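Local coordinates for HTH-type transcriptional repressor PhnF (Mycobacterium smegmatis, PDB 3F8M), which represses the phnDCE operon for phosphate uptake when phosphate is available, acting as a DNA-binding regulator of the GntR family, at residues A[166-171]-A[220-225]; A[205-210]-A[231-236]; A[130-135]-A[191-196]; A[25-30]-A[63-68]. All coordinates share one frame; numbering follows the deposited sequence.

Three of the four contacts belong to the UTRA domain and reach its large antiparallel sheet; interaction 4 lies in the winged helix-turn-helix domain that binds DNA. Interactions 1 and 2 meet on the neighbouring strands 206-214 and 220-229, where Gln223 NE2 comes within 3.2 Å of Asn210 OD1, a probable hydrogen bond. A salt bridge of 2.8 Å from Arg225 NH1 to Glu194 OE2 joins interaction 1 to the helix of interaction 3. The centres of interactions 2 and 3 are about 14 Å apart. Interaction 4 comes nearest to interaction 2, about 8 Å between closest atoms, and its centre is about 35 Å from that of interaction 1.

Interaction 1 (A[166-171]-A[220-225]); sequences SLYAEI and AIEQRR
Tyr168 and Glu222 form the polar centre of this contact, in which a helix of the UTRA domain lies against its antiparallel sheet: helix 167-171 runs nearly antiparallel to strand 220-225, with their axes 11.0 Å apart. The phenol reaches across to the strand and donates from Tyr168 OH to Glu222 OE2, a very short bond of 2.5 Å. Ring and carboxylate are steeply inclined to each other, their planes 69° apart. On the glutamate, CG sits between the backbone N and the carbonyl carbon (chi1 61°), and the chain then runs out extended, which carries the carboxylate up to the phenol. Both buried polar ends have further partners, since Arg211 NH1 bonds to Tyr168 OH and Ser213 OG to Glu222 OE2; both residues come from the adjoining strand 206-214. The Arg224 guanidinium lies almost parallel to the tyrosine ring but meets it mainly at the hydroxyl end, so that Tyr168 OH stands over one guanidinium face. Arg224 NH1 comes within 2.9 Å of Tyr168 OH, but the angle is too poor for a hydrogen bond. One helical turn beyond Tyr168, Ile171 adds an apolar patch against Ile221, backed by Ile176. At the start of the helix Ser166 is the N-cap, its OG accepting from Ala169 N at 3.0 Å. Within the apolar patch, Ile171 CD1 rests 3.7 Å from Ile221 CG2.

Interaction 2 (A[205-210]-A[231-236]); sequences PMFLLN and DRMTFT
Phe207 and Phe235 meet in a T-shaped stack inside the UTRA domain, where strand 206-210 of the large antiparallel sheet crosses strand 233-236 at 45°. The strand axes are 9.1 Å apart, so side chains rather than backbone bonds fill the interval. Here the packing is close. Phe235 turns its edge to the face of Phe207, with CD2 over the ring centre, centroids 5.1 Å apart and planes at 82°. The edge of Phe207 in turn meets a backbone carbonyl in its own plane, with Phe207 CE2 3.4 Å from Met233 O. Phe235 is itself sandwiched: Leu209 CD2 lies over one face and Met233 SD over the opposite one, both towards the rim. With CG of Phe207 anti to the carbonyl carbon (chi1 -85°), its ring leans across to strand 233-236. Ile185 of the second subunit packs on Phe235, and Phe235 and Thr236 pair with a strand of that chain in an antiparallel ladder. Towards Pro205 and Asp231 the contact opens out. Asp231 is exposed, and a water links the two segments at this end, donating to Pro205 O at 2.7 Å and accepting only weakly from Asp231 N. Back in the tight part, Leu209 CD1 lies 3.8 Å from Phe235 CE2.

Interaction 3 (A[130-135]-A[191-196]); sequences QLERVL and DAREAA
Strand 130-135 and the first turn of helix 192-196 keep their backbones well apart, and the space between them is bridged by the long side chains of Glu132 and Arg193. Arg193 extends from the helix with CG anti to the backbone N (chi1 177°) and remains straight as far as NE, which brings its guanidinium to the strand. The end of that group faces a single carboxylate oxygen. Arg193 NH2 donates to Glu132 OE1 at 2.9 Å, meeting it nearly along the C-O bond, while Arg193 NH1 reaches Glu132 OE1 at 3.2 Å from the syn side, with a more bent N-H angle of 138°. Both bonds lie close to the guanidinium plane, and carboxylate and guanidinium are only 21° from coplanar. This is a forked, end-on salt bridge that converges on one atom rather than pairing both oxygens. The other oxygen, Glu132 OE2, is hydrogen-bonded to Thr146 OG1, so the buried carboxylate is held from two directions and its rotation is restrained. The arginine belongs to an exposed part of the helix. Asp191 and Glu194 start that helix with a capping box: Glu194 N donates to Asp191 OD1 at 2.9 Å, and Asp191 N returns a bond to Glu194 OE1 at 3.0 Å. Within the UTRA domain, strand 127-137 lies between 100-111 and 140-150 in the large sheet. Arg193 also packs on Val105 of the former, and Glu194 ties the helix to strand 220-229 through a salt bridge with Arg225.

Interaction 4 (A[25-30]-A[63-68]); sequences RMLDGM and DGRVER
In the winged helix-turn-helix domain, the end of helix 15-29 meets the start of the wing through Leu27, which packs on Arg65 and Val66. One methyl, Leu27 CD1, sits over the centre of the Arg65 guanidinium, 3.6 Å above its plane; Leu27 CD1 is 3.7 Å from Arg65 CZ. The leucine therefore covers a flat face, and the N-H groups at the rim can still point to polar partners. One is used in this way: Arg65 NH1 forms a salt bridge with Asp24, about one helical turn before Leu27. A bend at chi3 (77°) in an otherwise extended arginine chain turns the guanidinium so that its face lies against the Leu27 methyl. The other methyl turns to the strand, with Leu27 CD2 4.3 Å from Val66 CG1, a looser apolar touch. Between the two segments in sequence comes the predicted DNA-binding helix-turn-helix, residues 39-58, so this contact joins the first helix of the domain to the wing hairpin formed by strands 66-69 and 72-75. Helix 50-62 ends in a Schellman motif at the start of segment 63-68, where Gly64 takes a positive phi of 79° and turns the chain into the wing. Leu60 from that helix touches Leu27, Arg65 and Val66 alike, while Phe36 reaches Leu27 and Val66. From the second wing strand, Val75 packs on Leu27 as well.

Interaction 1 (A[166-171]-A[220-225])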
loop_
_atom_site.group_PDB
_atom_site.type_symbol
_atom_site.label_atom_id
_atom_site.label_comp_id
_atom_site.label_asym_id
_atom_site.label_seq_id
_atom_site.Cartn_x
_atom_site.Cartn_y
_atom_site.Cartn_z
ATOM N N SER A 166 -5.503 18.588 -12.024
ATOM C CA SER A 166 -6.189 17.575 -11.205
ATOM C C SER A 166 -7.603 17.315 -11.759
ATOM O O SER A 166 -8.423 18.232 -11.860
ATOM C CB SER A 166 -6.258 18.030 -9.739
ATOM O OG SER A 166 -7.280 17.336 -9.060
ATOM N N LEU A 167 -7.893 16.055 -12.104
ATOM C CA LEU A 167 -9.254 15.688 -12.504
ATOM C C LEU A 167 -10.215 15.839 -11.306
ATOM O O LEU A 167 -11.406 16.212 -11.477
ATOM C CB LEU A 167 -9.288 14.233 -13.017
ATOM C CG LEU A 167 -10.620 13.704 -13.534
ATOM C CD1 LEU A 167 -11.194 14.557 -14.709
ATOM C CD2 LEU A 167 -10.467 12.243 -13.943
ATOM N N TYR A 168 -9.721 15.587 -10.089
ATOM C CA TYR A 168 -10.622 15.700 -8.938
ATOM C C TYR A 168 -11.111 17.147 -8.762
ATOM O O TYR A 168 -12.286 17.397 -8.439
ATOM C CB TYR A 168 -9.909 15.215 -7.674
ATOM C CG TYR A 168 -9.849 13.699 -7.530
ATOM C CD1 TYR A 168 -9.983 12.853 -8.632
ATOM C CD2 TYR A 168 -9.609 13.113 -6.284
ATOM C CE1 TYR A 168 -9.929 11.472 -8.497
ATOM C CE2 TYR A 168 -9.518 11.729 -6.149
ATOM C CZ TYR A 168 -9.698 10.918 -7.252
ATOM O OH TYR A 168 -9.647 9.549 -7.090
ATOM N N ALA A 169 -10.231 18.103 -9.021
ATOM C CA ALA A 169 -10.618 19.530 -8.917
ATOM C C ALA A 169 -11.658 19.873 -9.986
ATOM O O ALA A 169 -12.641 20.580 -9.725
ATOM C CB ALA A 169 -9.377 20.442 -9.036
ATOM N N GLU A 170 -11.464 19.323 -11.179
ATOM C CA GLU A 170 -12.428 19.534 -12.255
ATOM C C GLU A 170 -13.778 18.936 -11.926
ATOM O O GLU A 170 -14.819 19.539 -12.200
ATOM C CB GLU A 170 -11.897 18.980 -13.587
ATOM C CG GLU A 170 -12.970 18.940 -14.710
ATOM C CD GLU A 170 -13.288 20.326 -15.261
ATOM O OE1 GLU A 170 -12.448 21.220 -15.070
ATOM O OE2 GLU A 170 -14.342 20.504 -15.904
ATOM N N ILE A 171 -13.769 17.734 -11.372
ATOM C CA ILE A 171 -15.017 17.098 -10.977
ATOM C C ILE A 171 -15.699 17.879 -9.837
ATOM O O ILE A 171 -16.924 18.117 -9.877
ATOM C CB ILE A 171 -14.837 15.566 -10.709
ATOM C CG1 ILE A 171 -14.570 14.838 -12.022
ATOM C CG2 ILE A 171 -16.100 14.971 -9.954
ATOM C CD1 ILE A 171 -14.138 13.336 -11.938
ATOM N N ALA A 220 -21.478 6.594 -8.263
ATOM C CA ALA A 220 -20.071 6.410 -8.655
ATOM C C ALA A 220 -19.591 7.570 -9.538
ATOM O O ALA A 220 -20.281 8.009 -10.436
ATOM C CB ALA A 220 -19.853 5.078 -9.339
ATOM N N ILE A 221 -18.395 8.053 -9.237
ATOM C CA ILE A 221 -17.759 9.154 -9.975
ATOM C C ILE A 221 -16.819 8.572 -11.060
ATOM O O ILE A 221 -16.763 9.083 -12.185
ATOM C CB ILE A 221 -16.975 10.050 -8.958
ATOM C CG1 ILE A 221 -17.942 10.776 -7.998
ATOM C CG2 ILE A 221 -16.002 11.068 -9.624
ATOM C CD1 ILE A 221 -17.191 11.447 -6.768
ATOM N N GLU A 222 -16.069 7.525 -10.694
ATOM C CA GLU A 222 -14.937 7.017 -11.500
ATOM C C GLU A 222 -14.569 5.633 -11.000
ATOM O O GLU A 222 -14.900 5.249 -9.859
ATOM C CB GLU A 222 -13.671 7.897 -11.330
ATOM C CG GLU A 222 -13.213 7.906 -9.848
ATOM C CD GLU A 222 -11.856 8.501 -9.560
ATOM O OE1 GLU A 222 -11.075 8.818 -10.497
ATOM O OE2 GLU A 222 -11.570 8.599 -8.348
ATOM N N GLN A 223 -13.927 4.876 -11.873
ATOM C CA GLN A 223 -13.126 3.732 -11.430
ATOM C C GLN A 223 -11.732 4.048 -11.934
ATOM O O GLN A 223 -11.537 4.274 -13.148
ATOM C CB GLN A 223 -13.658 2.421 -12.053
ATOM C CG GLN A 223 -13.025 1.157 -11.402
ATOM C CD GLN A 223 -11.586 0.895 -11.817
ATOM O OE1 GLN A 223 -11.229 1.031 -12.992
ATOM N NE2 GLN A 223 -10.745 0.477 -10.845
ATOM N N ARG A 224 -10.735 4.026 -11.037
ATOM C CA ARG A 224 -9.402 4.464 -11.424
ATOM C C ARG A 224 -8.409 3.337 -11.067
ATOM O O ARG A 224 -8.408 2.826 -9.909
ATOM C CB ARG A 224 -9.074 5.802 -10.701
ATOM C CG ARG A 224 -7.649 6.466 -11.064
ATOM C CD ARG A 224 -7.402 7.733 -10.220
ATOM N NE ARG A 224 -7.034 7.351 -8.855
ATOM C CZ ARG A 224 -6.762 8.176 -7.838
ATOM N NH1 ARG A 224 -6.830 9.503 -7.949
ATOM N NH2 ARG A 224 -6.429 7.656 -6.670
ATOM N N ARG A 225 -7.572 2.988 -12.045
ATOM C CA ARG A 225 -6.443 2.073 -11.863
ATOM C C ARG A 225 -5.162 2.909 -11.916
ATOM O O ARG A 225 -4.938 3.662 -12.879
ATOM C CB ARG A 225 -6.457 1.053 -12.995
ATOM C CG ARG A 225 -5.341 -0.017 -12.930
ATOM C CD ARG A 225 -5.298 -0.739 -14.263
ATOM N NE ARG A 225 -4.378 -1.866 -14.288
ATOM C CZ ARG A 225 -3.118 -1.856 -14.727
ATOM N NH1 ARG A 225 -2.524 -0.751 -15.163
ATOM N NH2 ARG A 225 -2.430 -3.005 -14.693
#

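Interaction 2 (A[205-210]-A[231-236])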
loop_
_atom_site.group_PDB
_atom_site.type_symbol
_atom_site.label_atom_id
_atom_site.label_comp_id
_atom_site.label_asym_id
_atom_site.label_seq_id
_atom_site.Cartn_x
_atom_site.Cartn_y
_atom_site.Cartn_z
ATOM N N PRO A 205 9.340 -3.714 -9.493
ATOM C CA PRO A 205 8.202 -3.809 -8.579
ATOM C C PRO A 205 7.283 -2.564 -8.666
ATOM O O PRO A 205 7.794 -1.421 -8.653
ATOM C CB PRO A 205 8.852 -3.920 -7.202
ATOM C CG PRO A 205 10.226 -4.446 -7.510
ATOM C CD PRO A 205 10.628 -3.830 -8.783
ATOM N N MET A 206 5.977 -2.825 -8.808
ATOM C CA MET A 206 4.915 -1.786 -8.889
ATOM C C MET A 206 3.874 -1.916 -7.785
ATOM O O MET A 206 3.627 -3.002 -7.273
ATOM C CB MET A 206 4.142 -1.883 -10.227
ATOM C CG MET A 206 4.937 -2.263 -11.464
ATOM S SD MET A 206 6.114 -1.000 -11.927
ATOM C CE MET A 206 5.146 0.386 -12.165
ATOM N N PHE A 207 3.241 -0.797 -7.431
ATOM C CA PHE A 207 2.020 -0.756 -6.679
ATOM C C PHE A 207 0.897 -0.725 -7.749
ATOM O O PHE A 207 1.054 -0.055 -8.764
ATOM C CB PHE A 207 1.881 0.558 -5.963
ATOM C CG PHE A 207 2.565 0.638 -4.615
ATOM C CD1 PHE A 207 2.048 -0.047 -3.508
ATOM C CD2 PHE A 207 3.642 1.502 -4.446
ATOM C CE1 PHE A 207 2.650 0.075 -2.245
ATOM C CE2 PHE A 207 4.257 1.630 -3.172
ATOM C CZ PHE A 207 3.747 0.914 -2.101
ATOM N N LEU A 208 -0.190 -1.438 -7.478
ATOM C CA LEU A 208 -1.390 -1.431 -8.341
ATOM C C LEU A 208 -2.568 -1.109 -7.449
ATOM O O LEU A 208 -2.953 -1.912 -6.578
ATOM C CB LEU A 208 -1.538 -2.796 -9.072
ATOM C CG LEU A 208 -2.887 -2.860 -9.825
ATOM C CD1 LEU A 208 -2.908 -1.801 -10.900
ATOM C CD2 LEU A 208 -3.229 -4.254 -10.373
ATOM N N LEU A 209 -3.077 0.112 -7.570
ATOM C CA LEU A 209 -4.244 0.540 -6.823
ATOM C C LEU A 209 -5.455 0.561 -7.715
ATOM O O LEU A 209 -5.370 1.013 -8.841
ATOM C CB LEU A 209 -4.074 1.954 -6.273
ATOM C CG LEU A 209 -3.317 1.907 -4.960
ATOM C CD1 LEU A 209 -1.868 1.699 -5.295
ATOM C CD2 LEU A 209 -3.538 3.158 -4.176
ATOM N N ASN A 210 -6.571 0.106 -7.179
ATOM C CA ASN A 210 -7.859 0.210 -7.862
ATOM C C ASN A 210 -8.808 0.944 -6.983
ATOM O O ASN A 210 -8.983 0.567 -5.822
ATOM C CB ASN A 210 -8.395 -1.190 -8.186
ATOM C CG ASN A 210 -7.779 -1.727 -9.421
ATOM O OD1 ASN A 210 -7.985 -1.166 -10.511
ATOM N ND2 ASN A 210 -6.921 -2.737 -9.270
ATOM N N ASP A 231 9.729 2.096 -6.544
ATOM C CA ASP A 231 10.940 2.906 -6.241
ATOM C C ASP A 231 10.703 4.425 -6.295
ATOM O O ASP A 231 11.589 5.217 -5.921
ATOM C CB ASP A 231 12.156 2.459 -7.079
ATOM C CG ASP A 231 11.964 2.612 -8.586
ATOM O OD1 ASP A 231 10.929 3.181 -9.063
ATOM O OD2 ASP A 231 12.847 2.113 -9.311
ATOM N N ARG A 232 9.494 4.849 -6.675
ATOM C CA ARG A 232 9.227 6.278 -6.743
ATOM C C ARG A 232 8.032 6.699 -5.901
ATOM O O ARG A 232 7.648 7.888 -5.861
ATOM C CB ARG A 232 9.103 6.737 -8.224
ATOM C CG ARG A 232 10.490 6.946 -8.891
ATOM C CD ARG A 232 10.546 6.674 -10.394
ATOM N NE ARG A 232 11.929 6.516 -10.885
ATOM C CZ ARG A 232 12.286 6.389 -12.168
ATOM N NH1 ARG A 232 11.372 6.422 -13.167
ATOM N NH2 ARG A 232 13.588 6.243 -12.470
ATOM N N MET A 233 7.436 5.755 -5.182
ATOM C CA MET A 233 6.226 6.102 -4.492
ATOM C C MET A 233 6.110 5.423 -3.146
ATOM O O MET A 233 6.428 4.228 -3.027
ATOM C CB MET A 233 5.032 5.752 -5.401
ATOM C CG MET A 233 3.663 5.876 -4.745
ATOM S SD MET A 233 3.213 7.608 -4.452
ATOM C CE MET A 233 3.810 8.357 -5.981
ATOM N N THR A 234 5.657 6.175 -2.153
ATOM C CA THR A 234 5.265 5.643 -0.849
ATOM C C THR A 234 3.864 6.092 -0.559
ATOM O O THR A 234 3.547 7.248 -0.787
ATOM C CB THR A 234 6.179 6.181 0.274
ATOM O OG1 THR A 234 7.509 5.755 0.016
ATOM C CG2 THR A 234 5.753 5.670 1.595
ATOM N N PHE A 235 3.022 5.203 -0.039
ATOM C CA PHE A 235 1.719 5.612 0.454
ATOM C C PHE A 235 1.685 5.680 1.958
ATOM O O PHE A 235 2.288 4.851 2.622
ATOM C CB PHE A 235 0.644 4.667 -0.057
ATOM C CG PHE A 235 0.405 4.793 -1.521
ATOM C CD1 PHE A 235 -0.296 5.891 -2.023
ATOM C CD2 PHE A 235 0.907 3.865 -2.392
ATOM C CE1 PHE A 235 -0.499 6.029 -3.366
ATOM C CE2 PHE A 235 0.718 4.008 -3.747
ATOM C CZ PHE A 235 0.007 5.086 -4.231
ATOM N N THR A 236 0.993 6.682 2.481
ATOM C CA THR A 236 0.816 6.873 3.909
ATOM C C THR A 236 -0.676 6.914 4.208
ATOM O O THR A 236 -1.482 7.379 3.394
ATOM C CB THR A 236 1.436 8.183 4.429
ATOM O OG1 THR A 236 0.639 9.285 3.993
ATOM C CG2 THR A 236 2.886 8.368 3.939
HETATM O O HOH W 1 10.222 -0.425 -8.074
#

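Interaction 3 (A[130-135]-A[191-196])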
loop_
_atom_site.group_PDB
_atom_site.type_symbol
_atom_site.label_atom_id
_atom_site.label_comp_id
_atom_site.label_asym_id
_atom_site.label_seq_id
_atom_site.Cartn_x
_atom_site.Cartn_y
_atom_site.Cartn_z
ATOM N N GLN A 130 -12.512 7.219 -21.083
ATOM C CA GLN A 130 -11.297 6.813 -20.323
ATOM C C GLN A 130 -10.182 7.808 -20.550
ATOM O O GLN A 130 -9.885 8.154 -21.695
ATOM C CB GLN A 130 -10.824 5.444 -20.779
ATOM C CG GLN A 130 -9.498 4.983 -20.107
ATOM C CD GLN A 130 -9.084 3.607 -20.559
ATOM O OE1 GLN A 130 -9.545 2.621 -20.005
ATOM N NE2 GLN A 130 -8.191 3.534 -21.535
ATOM N N LEU A 131 -9.579 8.263 -19.444
ATOM C CA LEU A 131 -8.467 9.149 -19.488
ATOM C C LEU A 131 -7.253 8.342 -19.005
ATOM O O LEU A 131 -7.273 7.756 -17.903
ATOM C CB LEU A 131 -8.670 10.314 -18.523
ATOM C CG LEU A 131 -7.445 11.239 -18.345
ATOM C CD1 LEU A 131 -6.957 11.881 -19.684
ATOM C CD2 LEU A 131 -7.762 12.300 -17.294
ATOM N N GLU A 132 -6.200 8.331 -19.819
ATOM C CA GLU A 132 -4.921 7.708 -19.395
ATOM C C GLU A 132 -3.844 8.744 -19.401
ATOM O O GLU A 132 -3.723 9.532 -20.341
ATOM C CB GLU A 132 -4.477 6.620 -20.334
ATOM C CG GLU A 132 -5.089 5.307 -20.118
ATOM C CD GLU A 132 -4.107 4.139 -20.410
ATOM O OE1 GLU A 132 -3.482 4.113 -21.503
ATOM O OE2 GLU A 132 -4.046 3.230 -19.564
ATOM N N ARG A 133 -3.087 8.791 -18.305
ATOM C CA ARG A 133 -2.053 9.790 -18.134
ATOM C C ARG A 133 -0.879 9.104 -17.423
ATOM O O ARG A 133 -1.071 8.139 -16.659
ATOM C CB ARG A 133 -2.544 10.926 -17.251
ATOM C CG ARG A 133 -3.657 11.791 -17.919
ATOM C CD ARG A 133 -3.992 13.038 -17.141
ATOM N NE ARG A 133 -4.468 12.858 -15.780
ATOM C CZ ARG A 133 -4.860 13.882 -15.017
ATOM N NH1 ARG A 133 -5.265 13.672 -13.775
ATOM N NH2 ARG A 133 -4.828 15.110 -15.495
ATOM N N VAL A 134 0.308 9.653 -17.664
ATOM C CA VAL A 134 1.522 9.304 -16.924
ATOM C C VAL A 134 1.835 10.419 -15.914
ATOM O O VAL A 134 1.782 11.605 -16.254
ATOM C CB VAL A 134 2.717 9.096 -17.901
ATOM C CG1 VAL A 134 4.022 8.804 -17.158
ATOM C CG2 VAL A 134 2.428 7.988 -18.911
ATOM N N LEU A 135 2.167 10.031 -14.699
ATOM C CA LEU A 135 2.559 10.947 -13.640
ATOM C C LEU A 135 4.097 10.986 -13.619
ATOM O O LEU A 135 4.745 9.950 -13.823
ATOM C CB LEU A 135 2.033 10.396 -12.316
ATOM C CG LEU A 135 0.500 10.216 -12.164
ATOM C CD1 LEU A 135 0.036 9.816 -10.742
ATOM C CD2 LEU A 135 -0.314 11.438 -12.656
ATOM N N ASP A 191 3.496 -5.010 -17.616
ATOM C CA ASP A 191 3.518 -5.639 -18.929
ATOM C C ASP A 191 4.379 -4.801 -19.904
ATOM O O ASP A 191 4.917 -3.764 -19.502
ATOM C CB ASP A 191 2.086 -5.917 -19.422
ATOM C CG ASP A 191 1.307 -4.661 -19.790
ATOM O OD1 ASP A 191 1.873 -3.588 -20.037
ATOM O OD2 ASP A 191 0.078 -4.779 -19.912
ATOM N N ALA A 192 4.554 -5.258 -21.146
ATOM C CA ALA A 192 5.485 -4.621 -22.083
ATOM C C ALA A 192 5.176 -3.120 -22.339
ATOM O O ALA A 192 6.076 -2.274 -22.381
ATOM C CB ALA A 192 5.571 -5.423 -23.416
ATOM N N ARG A 193 3.894 -2.796 -22.475
ATOM C CA ARG A 193 3.513 -1.426 -22.690
ATOM C C ARG A 193 3.784 -0.575 -21.444
ATOM O O ARG A 193 4.273 0.540 -21.565
ATOM C CB ARG A 193 2.043 -1.346 -23.042
ATOM C CG ARG A 193 1.586 0.075 -23.214
ATOM C CD ARG A 193 0.147 0.143 -23.707
ATOM N NE ARG A 193 -0.247 1.535 -23.916
ATOM C CZ ARG A 193 -1.212 2.153 -23.247
ATOM N NH1 ARG A 193 -1.914 1.463 -22.348
ATOM N NH2 ARG A 193 -1.476 3.450 -23.488
ATOM N N GLU A 194 3.402 -1.088 -20.276
ATOM C CA GLU A 194 3.542 -0.322 -19.024
ATOM C C GLU A 194 5.032 -0.037 -18.735
ATOM O O GLU A 194 5.417 1.051 -18.236
ATOM C CB GLU A 194 2.887 -1.065 -17.869
ATOM C CG GLU A 194 1.305 -1.124 -17.951
ATOM C CD GLU A 194 0.692 -2.173 -17.046
ATOM O OE1 GLU A 194 1.383 -3.151 -16.669
ATOM O OE2 GLU A 194 -0.503 -2.027 -16.678
ATOM N N ALA A 195 5.849 -1.033 -19.047
ATOM C CA ALA A 195 7.282 -0.918 -18.843
ATOM C C ALA A 195 7.840 0.161 -19.743
ATOM O O ALA A 195 8.567 1.036 -19.257
ATOM C CB ALA A 195 7.959 -2.253 -19.090
ATOM N N ALA A 196 7.443 0.176 -21.022
ATOM C CA ALA A 196 7.892 1.203 -21.948
ATOM C C ALA A 196 7.454 2.624 -21.554
ATOM O O ALA A 196 8.262 3.588 -21.688
ATOM C CB ALA A 196 7.455 0.871 -23.381
#

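Interaction 4 (A[25-30]-A[63-68])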
loop_
_atom_site.group_PDB
_atom_site.type_symbol
_atom_site.label_atom_id
_atom_site.label_comp_id
_atom_site.label_asym_id
_atom_site.label_seq_id
_atom_site.Cartn_x
_atom_site.Cartn_y
_atom_site.Cartn_z
ATOM N N ARG A 25 21.282 22.763 3.132
ATOM C CA ARG A 25 22.030 23.593 2.196
ATOM C C ARG A 25 23.002 22.761 1.352
ATOM O O ARG A 25 23.128 22.992 0.144
ATOM C CB ARG A 25 22.781 24.703 2.939
ATOM C CG ARG A 25 23.496 25.711 2.018
ATOM C CD ARG A 25 24.218 26.797 2.812
ATOM N NE ARG A 25 23.325 27.510 3.736
ATOM C CZ ARG A 25 23.105 27.171 5.010
ATOM N NH1 ARG A 25 23.710 26.114 5.540
ATOM N NH2 ARG A 25 22.272 27.890 5.759
ATOM N N MET A 26 23.698 21.810 1.972
ATOM C CA MET A 26 24.551 20.912 1.176
ATOM C C MET A 26 23.697 20.207 0.132
ATOM O O MET A 26 24.014 20.257 -1.071
ATOM C CB MET A 26 25.290 19.896 2.045
ATOM C CG MET A 26 26.502 20.474 2.761
ATOM S SD MET A 26 27.028 19.292 3.993
ATOM C CE MET A 26 27.760 17.999 2.999
ATOM N N LEU A 27 22.595 19.602 0.593
ATOM C CA LEU A 27 21.691 18.846 -0.273
ATOM C C LEU A 27 21.200 19.644 -1.475
ATOM O O LEU A 27 21.085 19.083 -2.565
ATOM C CB LEU A 27 20.507 18.282 0.510
ATOM C CG LEU A 27 20.693 16.868 1.050
ATOM C CD1 LEU A 27 19.492 16.470 1.893
ATOM C CD2 LEU A 27 20.942 15.841 -0.073
ATOM N N ASP A 28 20.931 20.942 -1.292
ATOM C CA ASP A 28 20.510 21.805 -2.420
ATOM C C ASP A 28 21.517 21.846 -3.576
ATOM O O ASP A 28 21.136 21.970 -4.746
ATOM C CB ASP A 28 20.233 23.244 -1.957
ATOM C CG ASP A 28 19.687 24.124 -3.088
ATOM O OD1 ASP A 28 18.589 23.809 -3.603
ATOM O OD2 ASP A 28 20.357 25.113 -3.480
ATOM N N GLY A 29 22.801 21.772 -3.230
ATOM C CA GLY A 29 23.880 21.893 -4.199
ATOM C C GLY A 29 24.403 20.598 -4.782
ATOM O O GLY A 29 25.236 20.620 -5.691
ATOM N N MET A 30 23.940 19.469 -4.272
ATOM C CA MET A 30 24.471 18.186 -4.709
ATOM C C MET A 30 23.548 17.530 -5.730
ATOM O O MET A 30 22.383 17.914 -5.856
ATOM C CB MET A 30 24.691 17.255 -3.509
ATOM C CG MET A 30 25.697 17.789 -2.477
ATOM S SD MET A 30 25.637 17.010 -0.837
ATOM C CE MET A 30 26.599 15.492 -1.092
ATOM N N ASP A 63 13.446 10.292 5.741
ATOM C CA ASP A 63 12.796 11.225 4.815
ATOM C C ASP A 63 13.039 10.893 3.304
ATOM O O ASP A 63 12.489 11.561 2.402
ATOM C CB ASP A 63 13.329 12.626 5.134
ATOM C CG ASP A 63 12.259 13.723 5.077
ATOM O OD1 ASP A 63 11.046 13.461 5.298
ATOM O OD2 ASP A 63 12.653 14.882 4.806
ATOM N N GLY A 64 13.876 9.895 3.025
ATOM C CA GLY A 64 14.082 9.418 1.642
ATOM C C GLY A 64 15.013 10.294 0.813
ATOM O O GLY A 64 15.165 10.098 -0.411
ATOM N N ARG A 65 15.683 11.217 1.486
ATOM C CA ARG A 65 16.484 12.224 0.829
ATOM C C ARG A 65 17.933 11.804 0.620
ATOM O O ARG A 65 18.648 12.407 -0.192
ATOM C CB ARG A 65 16.411 13.535 1.605
ATOM C CG ARG A 65 15.016 14.155 1.605
ATOM C CD ARG A 65 14.996 15.455 2.370
ATOM N NE ARG A 65 15.586 16.534 1.586
ATOM C CZ ARG A 65 16.014 17.696 2.091
ATOM N NH1 ARG A 65 15.914 17.940 3.401
ATOM N NH2 ARG A 65 16.542 18.624 1.283
ATOM N N VAL A 66 18.357 10.772 1.355
ATOM C CA VAL A 66 19.678 10.189 1.218
ATOM C C VAL A 66 19.538 8.695 1.340
ATOM O O VAL A 66 18.474 8.183 1.748
ATOM C CB VAL A 66 20.700 10.726 2.291
ATOM C CG1 VAL A 66 20.802 12.227 2.216
ATOM C CG2 VAL A 66 20.351 10.219 3.727
ATOM N N GLU A 67 20.585 7.968 0.979
ATOM C CA GLU A 67 20.561 6.534 1.142
ATOM C C GLU A 67 21.987 6.054 1.375
ATOM O O GLU A 67 22.915 6.796 1.090
ATOM C CB GLU A 67 19.982 5.872 -0.106
ATOM C CG GLU A 67 20.917 5.805 -1.295
ATOM C CD GLU A 67 20.145 5.476 -2.561
ATOM O OE1 GLU A 67 18.946 5.114 -2.466
ATOM O OE2 GLU A 67 20.724 5.599 -3.639
ATOM N N ARG A 68 22.153 4.835 1.894
ATOM C CA ARG A 68 23.487 4.265 2.078
ATOM C C ARG A 68 24.005 3.609 0.803
ATOM O O ARG A 68 23.240 3.034 0.032
ATOM C CB ARG A 68 23.505 3.254 3.223
ATOM C CG ARG A 68 22.963 3.806 4.546
ATOM C CD ARG A 68 24.018 4.509 5.404
ATOM N NE ARG A 68 23.527 4.653 6.783
ATOM C CZ ARG A 68 23.173 5.800 7.370
ATOM N NH1 ARG A 68 23.263 6.962 6.732
ATOM N NH2 ARG A 68 22.736 5.791 8.623
#